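Local coordinates for protein 3-HSA hydroxylase, oxygenase (Rhodococcus sp., PDB 2RFQ) that hydroxylates the steroid phenol 3-HSA at the ortho position to the catechol 3,4-DHSA during cholesterol catabolism, using reduced FMN and oxygen, at residues C79-W84 and R188-N193. Sequence-based numbering, arbitrary orientation.
Sequences CGSTGW and RGTGSN
The Thr190 methyl CG2 approaches the indole of Trp84 obliquely, 3.6 Å from CD1 of the five-membered ring. CG of Trp84 is anti to its backbone N (chi1 -175°), within 4.0 Å of Thr190 CG2; Ile241, Pro244, Ile245 and Met248 of helix 233-266 also pack on this side chain. The same Thr190 methyl rests against Ser81 CB, again with 3.6 Å between CG2 and CB, so one methyl touches two residues about one turn apart on helix 80-96. Ser81 OG reaches the 3-10 segment 188-190, standing 3.2 Å from Gly189 N and 3.4 Å from Gly189 CA; the absence of a side chain at Gly189 lets the two backbones come this close. Thr190 OG1, set between its backbone N and carbonyl carbon (chi1 63°), is hydrogen-bonded to Leu187 O, while Ser192 OG and, weakly, Trp84 NE1 bond Ser143 OG. At the helix start, Cys79 is the N-cap, its SG accepting from Thr82 N at 3.4 Å. The buried junction thus joins the N-terminal helical domain to the loop entering strand 193-198 of the middle beta domain, as in the acyl-CoA dehydrogenase fold, beside the probable FMN site that Trp84, Ser143 and His368 are expected to line.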
ATOM      1  N   CYS A  79      -4.153 -15.402 -23.802  1.00  7.59           N
ATOM      2  CA  CYS A  79      -3.361 -16.497 -23.248  1.00  8.01           C
ATOM      3  C   CYS A  79      -2.025 -15.888 -22.831  1.00  7.42           C
ATOM      4  O   CYS A  79      -1.284 -15.371 -23.692  1.00  8.24           O
ATOM      5  CB  CYS A  79      -3.166 -17.589 -24.288  1.00  7.33           C
ATOM      6  SG  CYS A  79      -1.998 -18.891 -23.711  1.00  8.82           S
ATOM      7  N   GLY A  80      -1.750 -15.908 -21.520  1.00  7.30           N
ATOM      8  CA  GLY A  80      -0.542 -15.275 -21.003  1.00  7.75           C
ATOM      9  C   GLY A  80       0.722 -15.862 -21.602  1.00  7.57           C
ATOM     10  O   GLY A  80       1.641 -15.127 -22.006  1.00  8.52           O
ATOM     11  N   SER A  81       0.806 -17.191 -21.623  1.00  7.63           N
ATOM     12  CA  SER A  81       1.974 -17.848 -22.221  1.00  8.09           C
ATOM     13  C   SER A  81       2.147 -17.535 -23.706  1.00  8.01           C
ATOM     14  O   SER A  81       3.272 -17.264 -24.166  1.00  7.86           O
ATOM     15  CB  SER A  81       1.950 -19.372 -22.003  1.00  7.63           C
ATOM     16  OG  SER A  81       2.127 -19.711 -20.627  1.00  9.62           O
ATOM     17  N   THR A  82       1.055 -17.587 -24.466  1.00  7.93           N
ATOM     18  CA  THR A  82       1.148 -17.283 -25.896  1.00  8.18           C
ATOM     19  C   THR A  82       1.588 -15.832 -26.096  1.00  8.45           C
ATOM     20  O   THR A  82       2.444 -15.552 -26.943  1.00  9.01           O
ATOM     21  CB  THR A  82      -0.180 -17.572 -26.614  1.00  9.10           C
ATOM     22  OG1 THR A  82      -0.517 -18.953 -26.405  1.00  7.79           O
ATOM     23  CG2 THR A  82      -0.021 -17.369 -28.123  1.00  8.51           C
ATOM     24  N   GLY A  83       1.052 -14.929 -25.276  1.00  8.69           N
ATOM     25  CA  GLY A  83       1.429 -13.508 -25.358  1.00  8.68           C
ATOM     26  C   GLY A  83       2.897 -13.285 -25.032  1.00  8.66           C
ATOM     27  O   GLY A  83       3.588 -12.511 -25.715  1.00  9.49           O
ATOM     28  N   TRP A  84       3.369 -13.984 -24.001  1.00  8.05           N
ATOM     29  CA  TRP A  84       4.771 -13.898 -23.593  1.00  8.79           C
ATOM     30  C   TRP A  84       5.699 -14.363 -24.705  1.00  9.02           C
ATOM     31  O   TRP A  84       6.654 -13.656 -25.074  1.00  9.49           O
ATOM     32  CB  TRP A  84       4.978 -14.758 -22.360  1.00  9.10           C
ATOM     33  CG  TRP A  84       6.353 -14.707 -21.732  1.00  9.28           C
ATOM     34  CD1 TRP A  84       7.374 -15.591 -21.929  1.00 10.28           C
ATOM     35  CD2 TRP A  84       6.842 -13.726 -20.784  1.00  9.89           C
ATOM     36  NE1 TRP A  84       8.464 -15.237 -21.144  1.00 10.90           N
ATOM     37  CE2 TRP A  84       8.153 -14.101 -20.436  1.00  9.55           C
ATOM     38  CE3 TRP A  84       6.279 -12.579 -20.187  1.00  7.95           C
ATOM     39  CZ2 TRP A  84       8.930 -13.350 -19.526  1.00 10.64           C
ATOM     40  CZ3 TRP A  84       7.033 -11.834 -19.288  1.00  8.82           C
ATOM     41  CH2 TRP A  84       8.347 -12.226 -18.964  1.00  9.51           C
ATOM     42  N   ARG A 188       3.641 -21.660 -17.582  1.00  8.21           N
ATOM     43  CA  ARG A 188       3.958 -23.068 -17.890  1.00  8.27           C
ATOM     44  C   ARG A 188       3.950 -23.318 -19.405  1.00  8.05           C
ATOM     45  O   ARG A 188       4.814 -24.026 -19.947  1.00  9.42           O
ATOM     46  CB  ARG A 188       2.956 -23.993 -17.202  1.00  9.57           C
ATOM     47  CG  ARG A 188       3.147 -23.975 -15.715  1.00  9.13           C
ATOM     48  CD  ARG A 188       2.051 -24.773 -14.994  1.00 14.26           C
ATOM     49  NE  ARG A 188       2.408 -24.964 -13.598  1.00 20.51           N
ATOM     50  CZ  ARG A 188       1.554 -25.320 -12.640  1.00 24.77           C
ATOM     51  NH1 ARG A 188       0.249 -25.480 -12.910  1.00 22.20           N
ATOM     52  NH2 ARG A 188       2.012 -25.512 -11.403  1.00 26.59           N
ATOM     53  N   GLY A 189       3.002 -22.696 -20.098  1.00  7.44           N
ATOM     54  CA  GLY A 189       2.867 -22.889 -21.547  1.00  7.94           C
ATOM     55  C   GLY A 189       4.017 -22.356 -22.388  1.00  8.71           C
ATOM     56  O   GLY A 189       4.111 -22.683 -23.569  1.00  9.41           O
ATOM     57  N   THR A 190       4.888 -21.517 -21.798  1.00  7.57           N
ATOM     58  CA  THR A 190       5.914 -20.869 -22.606  1.00  8.01           C
ATOM     59  C   THR A 190       7.010 -21.828 -23.081  1.00  8.61           C
ATOM     60  O   THR A 190       7.714 -21.510 -24.038  1.00 10.06           O
ATOM     61  CB  THR A 190       6.553 -19.639 -21.894  1.00  7.25           C
ATOM     62  OG1 THR A 190       7.227 -20.076 -20.703  1.00  8.16           O
ATOM     63  CG2 THR A 190       5.451 -18.617 -21.547  1.00  7.72           C
ATOM     64  N   GLY A 191       7.151 -22.990 -22.425  1.00  9.06           N
ATOM     65  CA  GLY A 191       8.196 -23.929 -22.835  1.00  9.37           C
ATOM     66  C   GLY A 191       9.546 -23.239 -22.851  1.00  9.57           C
ATOM     67  O   GLY A 191      10.306 -23.337 -23.825  1.00 10.10           O
ATOM     68  N   SER A 192       9.843 -22.544 -21.767  1.00  9.37           N
ATOM     69  CA  SER A 192      11.077 -21.765 -21.658  1.00  8.78           C
ATOM     70  C   SER A 192      12.274 -22.649 -21.292  1.00  8.98           C
ATOM     71  O   SER A 192      12.846 -22.534 -20.202  1.00  9.71           O
ATOM     72  CB  SER A 192      10.880 -20.580 -20.681  1.00  9.23           C
ATOM     73  OG  SER A 192       9.855 -19.734 -21.197  1.00  9.54           O
ATOM     74  N   ASN A 193      12.633 -23.518 -22.242  1.00  9.21           N
ATOM     75  CA  ASN A 193      13.643 -24.543 -22.006  1.00  9.53           C
ATOM     76  C   ASN A 193      15.069 -24.038 -22.230  1.00  9.89           C
ATOM     77  O   ASN A 193      15.275 -22.836 -22.446  1.00 10.30           O
ATOM     78  CB  ASN A 193      13.282 -25.782 -22.825  1.00  9.56           C
ATOM     79  CG  ASN A 193      12.119 -26.518 -22.223  1.00 10.24           C
ATOM     80  OD1 ASN A 193      11.153 -26.900 -22.922  1.00 15.52           O
ATOM     81  ND2 ASN A 193      12.174 -26.699 -20.917  1.00  6.82           N
TER